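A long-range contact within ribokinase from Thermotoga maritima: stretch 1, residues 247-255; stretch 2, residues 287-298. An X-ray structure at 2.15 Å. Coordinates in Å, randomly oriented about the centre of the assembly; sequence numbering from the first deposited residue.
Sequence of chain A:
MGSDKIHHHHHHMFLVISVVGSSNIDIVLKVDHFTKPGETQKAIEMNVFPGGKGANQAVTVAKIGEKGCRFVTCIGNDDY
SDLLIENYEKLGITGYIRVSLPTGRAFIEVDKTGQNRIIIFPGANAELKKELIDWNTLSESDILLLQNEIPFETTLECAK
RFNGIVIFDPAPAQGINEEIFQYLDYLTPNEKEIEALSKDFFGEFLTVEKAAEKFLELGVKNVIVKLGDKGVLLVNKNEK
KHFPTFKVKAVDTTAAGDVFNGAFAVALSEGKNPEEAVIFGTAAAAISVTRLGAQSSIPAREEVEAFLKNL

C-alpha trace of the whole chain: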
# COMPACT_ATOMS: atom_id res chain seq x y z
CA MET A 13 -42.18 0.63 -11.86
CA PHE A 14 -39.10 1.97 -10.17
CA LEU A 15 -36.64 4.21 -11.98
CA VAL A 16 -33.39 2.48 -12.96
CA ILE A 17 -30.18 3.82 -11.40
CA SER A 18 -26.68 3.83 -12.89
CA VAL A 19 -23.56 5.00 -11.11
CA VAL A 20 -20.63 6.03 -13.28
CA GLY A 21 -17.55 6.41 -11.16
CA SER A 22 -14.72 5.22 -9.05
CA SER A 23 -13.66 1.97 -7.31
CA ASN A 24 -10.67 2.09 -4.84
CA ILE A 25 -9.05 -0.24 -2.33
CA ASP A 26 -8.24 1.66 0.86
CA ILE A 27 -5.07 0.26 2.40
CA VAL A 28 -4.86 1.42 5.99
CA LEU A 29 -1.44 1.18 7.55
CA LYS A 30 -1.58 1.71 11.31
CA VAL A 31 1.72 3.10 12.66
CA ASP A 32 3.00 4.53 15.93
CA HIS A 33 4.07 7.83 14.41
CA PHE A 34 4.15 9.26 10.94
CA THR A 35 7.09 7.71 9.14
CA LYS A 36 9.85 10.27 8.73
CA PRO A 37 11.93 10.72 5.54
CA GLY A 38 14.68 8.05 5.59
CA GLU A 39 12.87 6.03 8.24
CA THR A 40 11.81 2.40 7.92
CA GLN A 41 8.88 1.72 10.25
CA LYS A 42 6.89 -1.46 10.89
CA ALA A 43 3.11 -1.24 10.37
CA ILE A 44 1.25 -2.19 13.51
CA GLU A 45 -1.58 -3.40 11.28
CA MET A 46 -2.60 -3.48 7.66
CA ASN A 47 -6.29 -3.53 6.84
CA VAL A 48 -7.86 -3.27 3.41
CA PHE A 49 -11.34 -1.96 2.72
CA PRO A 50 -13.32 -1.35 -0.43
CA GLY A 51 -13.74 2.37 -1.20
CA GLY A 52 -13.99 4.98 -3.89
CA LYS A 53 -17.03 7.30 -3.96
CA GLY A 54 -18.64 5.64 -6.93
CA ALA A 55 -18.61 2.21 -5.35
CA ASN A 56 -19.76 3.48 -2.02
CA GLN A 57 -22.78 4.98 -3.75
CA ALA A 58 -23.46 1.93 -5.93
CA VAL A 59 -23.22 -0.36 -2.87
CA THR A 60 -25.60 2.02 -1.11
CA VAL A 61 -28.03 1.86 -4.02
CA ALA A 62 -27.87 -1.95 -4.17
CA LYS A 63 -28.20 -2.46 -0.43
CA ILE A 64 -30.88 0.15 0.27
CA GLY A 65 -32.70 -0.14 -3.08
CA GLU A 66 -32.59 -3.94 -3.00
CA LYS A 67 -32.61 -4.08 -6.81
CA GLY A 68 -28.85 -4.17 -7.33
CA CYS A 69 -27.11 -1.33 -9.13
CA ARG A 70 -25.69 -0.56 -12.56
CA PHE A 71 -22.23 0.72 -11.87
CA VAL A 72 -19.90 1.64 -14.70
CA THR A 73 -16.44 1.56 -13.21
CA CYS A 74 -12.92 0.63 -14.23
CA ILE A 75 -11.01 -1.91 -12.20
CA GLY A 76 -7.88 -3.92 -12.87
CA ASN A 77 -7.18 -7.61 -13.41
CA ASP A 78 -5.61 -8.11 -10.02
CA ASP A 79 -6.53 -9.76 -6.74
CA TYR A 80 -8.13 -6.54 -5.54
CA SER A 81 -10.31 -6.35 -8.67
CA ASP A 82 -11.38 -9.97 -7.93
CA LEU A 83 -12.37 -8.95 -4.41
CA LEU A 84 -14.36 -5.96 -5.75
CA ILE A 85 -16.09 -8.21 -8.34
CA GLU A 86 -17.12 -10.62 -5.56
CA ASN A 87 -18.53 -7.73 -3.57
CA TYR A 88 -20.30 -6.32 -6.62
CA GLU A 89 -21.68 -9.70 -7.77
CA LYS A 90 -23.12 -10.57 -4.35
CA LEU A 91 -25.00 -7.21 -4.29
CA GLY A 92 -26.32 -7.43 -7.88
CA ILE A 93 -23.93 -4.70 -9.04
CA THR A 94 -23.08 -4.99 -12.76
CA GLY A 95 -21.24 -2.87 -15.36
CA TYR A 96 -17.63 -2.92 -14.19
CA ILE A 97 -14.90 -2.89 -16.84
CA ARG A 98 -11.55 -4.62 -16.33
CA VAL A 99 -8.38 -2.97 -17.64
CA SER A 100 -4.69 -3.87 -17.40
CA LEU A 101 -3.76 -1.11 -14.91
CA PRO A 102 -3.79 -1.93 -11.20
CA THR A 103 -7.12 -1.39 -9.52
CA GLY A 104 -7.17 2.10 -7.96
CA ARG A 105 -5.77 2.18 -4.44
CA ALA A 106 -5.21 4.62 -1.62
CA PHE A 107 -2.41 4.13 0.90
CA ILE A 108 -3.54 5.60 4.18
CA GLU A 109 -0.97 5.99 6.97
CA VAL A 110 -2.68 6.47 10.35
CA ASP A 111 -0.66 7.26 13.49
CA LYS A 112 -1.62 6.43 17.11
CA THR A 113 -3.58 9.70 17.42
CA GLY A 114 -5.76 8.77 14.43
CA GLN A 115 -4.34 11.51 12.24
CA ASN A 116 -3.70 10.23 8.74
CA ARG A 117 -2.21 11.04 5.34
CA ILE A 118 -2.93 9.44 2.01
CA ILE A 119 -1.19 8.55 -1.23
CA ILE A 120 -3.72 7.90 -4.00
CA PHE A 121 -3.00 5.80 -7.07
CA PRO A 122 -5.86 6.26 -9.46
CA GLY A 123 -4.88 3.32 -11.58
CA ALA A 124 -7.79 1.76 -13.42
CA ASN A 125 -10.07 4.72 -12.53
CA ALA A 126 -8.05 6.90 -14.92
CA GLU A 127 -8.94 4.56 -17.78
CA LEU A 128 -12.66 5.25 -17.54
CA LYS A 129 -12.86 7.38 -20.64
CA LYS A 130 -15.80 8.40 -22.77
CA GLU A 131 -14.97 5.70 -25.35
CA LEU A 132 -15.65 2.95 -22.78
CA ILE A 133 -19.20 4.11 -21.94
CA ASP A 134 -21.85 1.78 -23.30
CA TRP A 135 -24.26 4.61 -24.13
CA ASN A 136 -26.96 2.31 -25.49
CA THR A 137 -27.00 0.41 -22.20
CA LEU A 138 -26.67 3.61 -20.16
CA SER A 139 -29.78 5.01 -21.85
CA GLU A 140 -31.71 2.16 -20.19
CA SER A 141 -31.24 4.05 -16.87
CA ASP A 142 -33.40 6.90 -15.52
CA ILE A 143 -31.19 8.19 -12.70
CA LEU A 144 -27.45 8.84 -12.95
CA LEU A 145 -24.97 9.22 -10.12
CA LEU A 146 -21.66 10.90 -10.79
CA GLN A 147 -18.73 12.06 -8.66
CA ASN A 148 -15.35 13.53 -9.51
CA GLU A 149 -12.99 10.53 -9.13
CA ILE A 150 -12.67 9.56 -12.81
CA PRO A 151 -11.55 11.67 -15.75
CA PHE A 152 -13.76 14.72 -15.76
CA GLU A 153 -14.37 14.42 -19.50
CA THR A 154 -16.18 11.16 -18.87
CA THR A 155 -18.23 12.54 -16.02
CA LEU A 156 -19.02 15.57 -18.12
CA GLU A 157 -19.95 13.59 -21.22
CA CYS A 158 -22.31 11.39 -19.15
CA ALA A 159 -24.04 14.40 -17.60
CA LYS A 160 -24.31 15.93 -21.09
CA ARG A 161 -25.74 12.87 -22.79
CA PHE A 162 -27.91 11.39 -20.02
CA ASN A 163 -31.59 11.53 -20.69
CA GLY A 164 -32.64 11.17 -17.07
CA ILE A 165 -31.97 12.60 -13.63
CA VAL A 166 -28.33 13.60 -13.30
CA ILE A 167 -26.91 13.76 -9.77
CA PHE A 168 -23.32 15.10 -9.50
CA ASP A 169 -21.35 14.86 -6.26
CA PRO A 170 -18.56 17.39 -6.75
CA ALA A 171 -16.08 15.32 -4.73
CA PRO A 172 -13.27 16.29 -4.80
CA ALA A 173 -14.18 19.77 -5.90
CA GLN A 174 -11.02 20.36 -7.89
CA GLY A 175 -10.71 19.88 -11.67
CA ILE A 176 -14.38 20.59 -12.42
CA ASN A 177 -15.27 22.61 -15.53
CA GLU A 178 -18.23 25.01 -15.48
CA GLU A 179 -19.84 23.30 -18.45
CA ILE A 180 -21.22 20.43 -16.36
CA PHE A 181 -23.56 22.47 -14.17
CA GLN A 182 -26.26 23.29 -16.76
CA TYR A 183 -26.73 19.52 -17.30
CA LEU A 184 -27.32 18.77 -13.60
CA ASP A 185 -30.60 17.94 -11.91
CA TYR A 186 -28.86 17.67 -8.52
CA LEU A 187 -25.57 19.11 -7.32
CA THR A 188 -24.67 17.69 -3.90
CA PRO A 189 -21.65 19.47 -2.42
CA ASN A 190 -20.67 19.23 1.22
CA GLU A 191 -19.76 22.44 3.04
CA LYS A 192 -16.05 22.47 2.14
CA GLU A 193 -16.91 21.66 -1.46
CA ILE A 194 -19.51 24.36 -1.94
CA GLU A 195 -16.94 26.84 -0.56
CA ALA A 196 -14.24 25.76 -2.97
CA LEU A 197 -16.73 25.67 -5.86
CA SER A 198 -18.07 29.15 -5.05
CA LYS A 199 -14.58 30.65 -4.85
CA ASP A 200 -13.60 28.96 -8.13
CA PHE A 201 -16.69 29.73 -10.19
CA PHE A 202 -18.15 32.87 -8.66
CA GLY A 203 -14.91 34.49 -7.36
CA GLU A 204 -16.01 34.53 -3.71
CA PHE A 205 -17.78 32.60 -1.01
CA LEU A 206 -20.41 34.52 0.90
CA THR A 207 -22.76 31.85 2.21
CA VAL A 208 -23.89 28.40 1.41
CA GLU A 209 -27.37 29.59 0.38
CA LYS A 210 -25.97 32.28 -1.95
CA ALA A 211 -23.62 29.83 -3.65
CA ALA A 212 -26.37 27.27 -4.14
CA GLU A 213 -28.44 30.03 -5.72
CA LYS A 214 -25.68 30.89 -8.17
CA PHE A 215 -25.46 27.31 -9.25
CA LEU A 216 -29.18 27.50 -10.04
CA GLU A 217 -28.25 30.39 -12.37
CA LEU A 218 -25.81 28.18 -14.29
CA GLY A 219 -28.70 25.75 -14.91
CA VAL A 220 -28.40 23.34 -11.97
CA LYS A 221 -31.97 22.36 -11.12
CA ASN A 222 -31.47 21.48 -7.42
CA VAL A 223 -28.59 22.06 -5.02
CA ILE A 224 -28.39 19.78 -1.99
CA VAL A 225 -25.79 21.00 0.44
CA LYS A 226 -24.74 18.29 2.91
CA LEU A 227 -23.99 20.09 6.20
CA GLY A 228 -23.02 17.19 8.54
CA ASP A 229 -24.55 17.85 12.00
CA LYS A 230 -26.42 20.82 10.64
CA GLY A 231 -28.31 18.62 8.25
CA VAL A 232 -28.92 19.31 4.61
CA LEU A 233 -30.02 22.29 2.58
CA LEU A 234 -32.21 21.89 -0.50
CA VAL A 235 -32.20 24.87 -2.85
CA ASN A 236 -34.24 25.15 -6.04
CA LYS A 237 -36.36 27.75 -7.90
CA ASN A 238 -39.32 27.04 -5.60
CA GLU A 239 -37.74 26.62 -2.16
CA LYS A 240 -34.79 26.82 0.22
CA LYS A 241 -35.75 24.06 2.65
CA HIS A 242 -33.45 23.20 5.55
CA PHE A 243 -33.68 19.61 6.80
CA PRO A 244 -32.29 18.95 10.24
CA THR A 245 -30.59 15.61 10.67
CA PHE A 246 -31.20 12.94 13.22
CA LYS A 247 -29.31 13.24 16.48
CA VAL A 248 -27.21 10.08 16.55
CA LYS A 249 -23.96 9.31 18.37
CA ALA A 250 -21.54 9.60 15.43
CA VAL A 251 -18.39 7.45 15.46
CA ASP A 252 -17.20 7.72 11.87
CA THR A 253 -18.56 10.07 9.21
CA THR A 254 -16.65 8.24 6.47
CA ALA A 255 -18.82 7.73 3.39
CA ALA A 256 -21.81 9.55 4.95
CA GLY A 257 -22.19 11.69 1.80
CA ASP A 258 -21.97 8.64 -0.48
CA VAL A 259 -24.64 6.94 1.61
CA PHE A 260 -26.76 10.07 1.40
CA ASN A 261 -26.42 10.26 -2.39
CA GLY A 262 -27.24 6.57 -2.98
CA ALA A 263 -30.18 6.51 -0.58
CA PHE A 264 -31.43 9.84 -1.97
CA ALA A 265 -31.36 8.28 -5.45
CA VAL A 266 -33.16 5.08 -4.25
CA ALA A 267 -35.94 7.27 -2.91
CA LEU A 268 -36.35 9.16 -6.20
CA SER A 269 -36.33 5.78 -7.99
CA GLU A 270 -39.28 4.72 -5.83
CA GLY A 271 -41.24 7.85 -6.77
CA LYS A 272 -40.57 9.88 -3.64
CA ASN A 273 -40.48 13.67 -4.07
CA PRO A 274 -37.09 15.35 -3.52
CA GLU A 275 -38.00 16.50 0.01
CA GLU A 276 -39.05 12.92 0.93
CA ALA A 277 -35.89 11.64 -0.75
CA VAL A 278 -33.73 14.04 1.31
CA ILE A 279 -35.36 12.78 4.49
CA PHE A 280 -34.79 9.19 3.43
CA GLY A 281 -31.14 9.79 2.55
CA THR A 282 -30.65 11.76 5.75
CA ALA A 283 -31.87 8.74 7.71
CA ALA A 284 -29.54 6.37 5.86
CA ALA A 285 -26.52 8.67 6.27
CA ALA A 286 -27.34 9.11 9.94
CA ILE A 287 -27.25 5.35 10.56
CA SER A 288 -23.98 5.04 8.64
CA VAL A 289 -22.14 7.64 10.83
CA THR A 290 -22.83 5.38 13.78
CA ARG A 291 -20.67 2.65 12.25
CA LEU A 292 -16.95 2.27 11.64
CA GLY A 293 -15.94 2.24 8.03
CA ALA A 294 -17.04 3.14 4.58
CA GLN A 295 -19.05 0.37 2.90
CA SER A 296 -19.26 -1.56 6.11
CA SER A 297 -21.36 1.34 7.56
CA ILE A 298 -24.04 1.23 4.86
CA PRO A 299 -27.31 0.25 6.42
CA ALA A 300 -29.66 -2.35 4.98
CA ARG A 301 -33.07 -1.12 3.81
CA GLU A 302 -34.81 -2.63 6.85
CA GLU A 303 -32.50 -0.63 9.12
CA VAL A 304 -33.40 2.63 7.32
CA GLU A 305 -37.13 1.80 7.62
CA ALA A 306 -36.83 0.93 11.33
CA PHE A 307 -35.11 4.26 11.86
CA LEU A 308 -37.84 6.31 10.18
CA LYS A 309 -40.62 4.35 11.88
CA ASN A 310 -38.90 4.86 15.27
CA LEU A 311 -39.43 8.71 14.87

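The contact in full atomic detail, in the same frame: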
# COMPACT_ATOMS: atom_id res chain seq x y z
N LYS A 247 -30.33 13.21 15.45
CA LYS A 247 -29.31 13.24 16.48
C LYS A 247 -28.96 11.78 16.76
O LYS A 247 -29.76 11.04 17.33
CB LYS A 247 -29.81 13.97 17.74
N VAL A 248 -27.78 11.39 16.30
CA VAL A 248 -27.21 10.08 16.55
C VAL A 248 -25.83 10.28 17.19
O VAL A 248 -25.23 11.35 17.05
CB VAL A 248 -27.12 9.24 15.23
CG1 VAL A 248 -28.50 8.79 14.80
CG2 VAL A 248 -26.47 10.04 14.11
N LYS A 249 -25.34 9.28 17.91
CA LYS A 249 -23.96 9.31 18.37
C LYS A 249 -23.06 8.88 17.22
O LYS A 249 -22.90 7.68 16.98
CB LYS A 249 -23.78 8.39 19.57
CG LYS A 249 -22.63 8.79 20.47
CD LYS A 249 -22.97 10.02 21.32
CE LYS A 249 -23.71 9.64 22.60
NZ LYS A 249 -25.06 9.09 22.36
N ALA A 250 -22.47 9.86 16.52
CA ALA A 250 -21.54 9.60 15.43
C ALA A 250 -20.23 9.00 15.95
O ALA A 250 -19.74 9.36 17.01
CB ALA A 250 -21.27 10.88 14.65
N VAL A 251 -19.68 8.07 15.17
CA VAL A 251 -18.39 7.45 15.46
C VAL A 251 -17.42 7.61 14.28
O VAL A 251 -16.19 7.60 14.46
CB VAL A 251 -18.62 5.94 15.75
CG1 VAL A 251 -17.30 5.14 15.66
CG2 VAL A 251 -19.30 5.73 17.08
N ASP A 252 -17.98 7.75 13.07
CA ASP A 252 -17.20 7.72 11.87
C ASP A 252 -18.07 8.24 10.76
O ASP A 252 -18.96 7.54 10.35
CB ASP A 252 -16.86 6.26 11.60
CG ASP A 252 -15.89 6.08 10.47
OD1 ASP A 252 -15.56 7.06 9.77
OD2 ASP A 252 -15.44 4.94 10.32
N THR A 253 -17.77 9.43 10.26
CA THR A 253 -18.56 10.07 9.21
C THR A 253 -18.12 9.68 7.81
O THR A 253 -18.63 10.22 6.82
CB THR A 253 -18.48 11.57 9.40
OG1 THR A 253 -17.11 11.91 9.57
CG2 THR A 253 -19.26 11.96 10.67
N THR A 254 -17.14 8.79 7.73
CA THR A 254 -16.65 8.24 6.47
C THR A 254 -17.79 7.74 5.63
O THR A 254 -18.56 6.90 6.11
CB THR A 254 -15.74 7.00 6.75
OG1 THR A 254 -14.65 7.34 7.59
CG2 THR A 254 -15.19 6.41 5.46
N ALA A 255 -17.87 8.22 4.39
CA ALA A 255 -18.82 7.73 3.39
C ALA A 255 -20.25 8.18 3.62
O ALA A 255 -21.14 7.75 2.89
CB ALA A 255 -18.73 6.21 3.26
N ILE A 287 -27.54 6.69 10.03
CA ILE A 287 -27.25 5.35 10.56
C ILE A 287 -25.80 5.00 10.24
O ILE A 287 -25.10 4.43 11.07
CB ILE A 287 -28.15 4.23 9.96
CG1 ILE A 287 -29.63 4.46 10.27
CG2 ILE A 287 -27.72 2.84 10.48
CD1 ILE A 287 -30.57 3.59 9.46
N SER A 288 -25.36 5.34 9.03
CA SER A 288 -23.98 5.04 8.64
C SER A 288 -22.94 5.69 9.58
O SER A 288 -21.98 5.05 9.93
CB SER A 288 -23.75 5.42 7.19
OG SER A 288 -23.73 6.82 7.05
N VAL A 289 -23.16 6.93 10.03
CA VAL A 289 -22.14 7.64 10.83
C VAL A 289 -21.99 7.02 12.21
O VAL A 289 -21.04 7.29 12.95
CB VAL A 289 -22.41 9.11 10.91
CG1 VAL A 289 -22.38 9.71 9.52
CG2 VAL A 289 -23.73 9.40 11.63
N THR A 290 -22.91 6.14 12.54
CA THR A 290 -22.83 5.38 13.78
C THR A 290 -22.03 4.11 13.62
O THR A 290 -21.94 3.33 14.55
CB THR A 290 -24.26 5.03 14.38
OG1 THR A 290 -24.88 3.97 13.65
CG2 THR A 290 -25.20 6.24 14.34
N ARG A 291 -21.44 3.87 12.45
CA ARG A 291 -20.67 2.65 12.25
C ARG A 291 -19.33 2.93 11.63
O ARG A 291 -19.22 3.76 10.72
CB ARG A 291 -21.47 1.64 11.41
CG ARG A 291 -22.75 1.14 12.09
CD ARG A 291 -23.83 0.76 11.06
NE ARG A 291 -25.14 0.52 11.67
CZ ARG A 291 -26.11 -0.24 11.15
NH1 ARG A 291 -25.94 -0.83 9.97
NH2 ARG A 291 -27.26 -0.39 11.80
N LEU A 292 -18.33 2.24 12.16
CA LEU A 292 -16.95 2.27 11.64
C LEU A 292 -16.91 1.87 10.20
O LEU A 292 -17.51 0.88 9.82
CB LEU A 292 -16.10 1.29 12.45
CG LEU A 292 -15.64 1.79 13.82
CD2 LEU A 292 -15.02 0.62 14.60
N GLY A 293 -16.24 2.66 9.37
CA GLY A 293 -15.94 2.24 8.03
C GLY A 293 -16.75 2.93 6.98
O GLY A 293 -17.66 3.70 7.28
N ALA A 294 -16.38 2.63 5.74
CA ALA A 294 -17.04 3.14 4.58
C ALA A 294 -18.20 2.21 4.23
O ALA A 294 -19.31 2.38 4.73
CB ALA A 294 -16.04 3.30 3.40
N GLN A 295 -17.96 1.22 3.39
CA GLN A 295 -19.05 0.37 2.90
C GLN A 295 -19.62 -0.50 4.00
O GLN A 295 -20.81 -0.86 4.00
CB GLN A 295 -18.62 -0.49 1.72
CG GLN A 295 -18.27 0.36 0.51
CD GLN A 295 -17.84 -0.44 -0.67
OE1 GLN A 295 -17.98 -1.67 -0.68
NE2 GLN A 295 -17.31 0.25 -1.71
N SER A 296 -18.78 -0.83 4.96
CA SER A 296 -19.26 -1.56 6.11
C SER A 296 -20.30 -0.77 6.94
O SER A 296 -21.03 -1.37 7.68
CB SER A 296 -18.09 -2.02 6.99
OG SER A 296 -17.52 -0.92 7.68
N SER A 297 -20.38 0.56 6.81
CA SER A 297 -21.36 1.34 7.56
C SER A 297 -22.74 1.44 6.90
O SER A 297 -23.65 2.03 7.48
CB SER A 297 -20.87 2.77 7.77
OG SER A 297 -20.91 3.44 6.50
N ILE A 298 -22.85 1.00 5.66
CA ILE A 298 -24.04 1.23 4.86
C ILE A 298 -25.19 0.43 5.45
O ILE A 298 -25.09 -0.79 5.56
CB ILE A 298 -23.81 0.85 3.38
CG1 ILE A 298 -22.76 1.80 2.79
CG2 ILE A 298 -25.12 0.93 2.61
CD1 ILE A 298 -22.19 1.43 1.43
O HOH W 1 -19.53 5.39 8.78
O HOH W 2 -21.03 7.23 7.75

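Three hydrogen bonds join the stretches, and backbone atoms supply most of their partners. The carbonyl of Val289 accepts two: Val251 N lies 2.7 Å from Val289 O in a nearly straight bond, and Asp252 N lies 3.1 Å from the same Val289 O. In the third, Gly293 N donates to Asp252 OD2 at 2.6 Å.

Asp252 suits its place because its two carboxylate oxygens serve different stretches. While OD2 reaches across, Asp252 OD1 accepts from Thr254 N at 3.1 Å and, very closely, from Thr254 OG1 at 2.4 Å. Gly293 adopts backbone angles that call for glycine; a CB there would also clash with Ser296 OG.

Apolar contacts flank the polar centre. Val289 has the largest area covered by the other stretch. Val289 CG2 meets Val248 CG2 at 3.8 Å, and Val289 CG1 lies 3.8 Å from Thr253 CA. Thr290 CG2 packs 3.7 Å from Val248 CB, while Thr290 OG1 bonds back to Ile287 O at 2.6 Å. At the other end, the small side chains of Ala255 and Ala294 allow close packing, with Ala255 CB 4.0 Å from Ala294 CB.

Water adds links. Water 1 lies within hydrogen-bonding distance of both Asp252 O (2.7 Å) and Arg291 O (2.6 Å), and so can link the stretches. Water 2 lies 3.0 Å from Thr254 O and 2.8 Å from Ser288 OG, bridging the stretches.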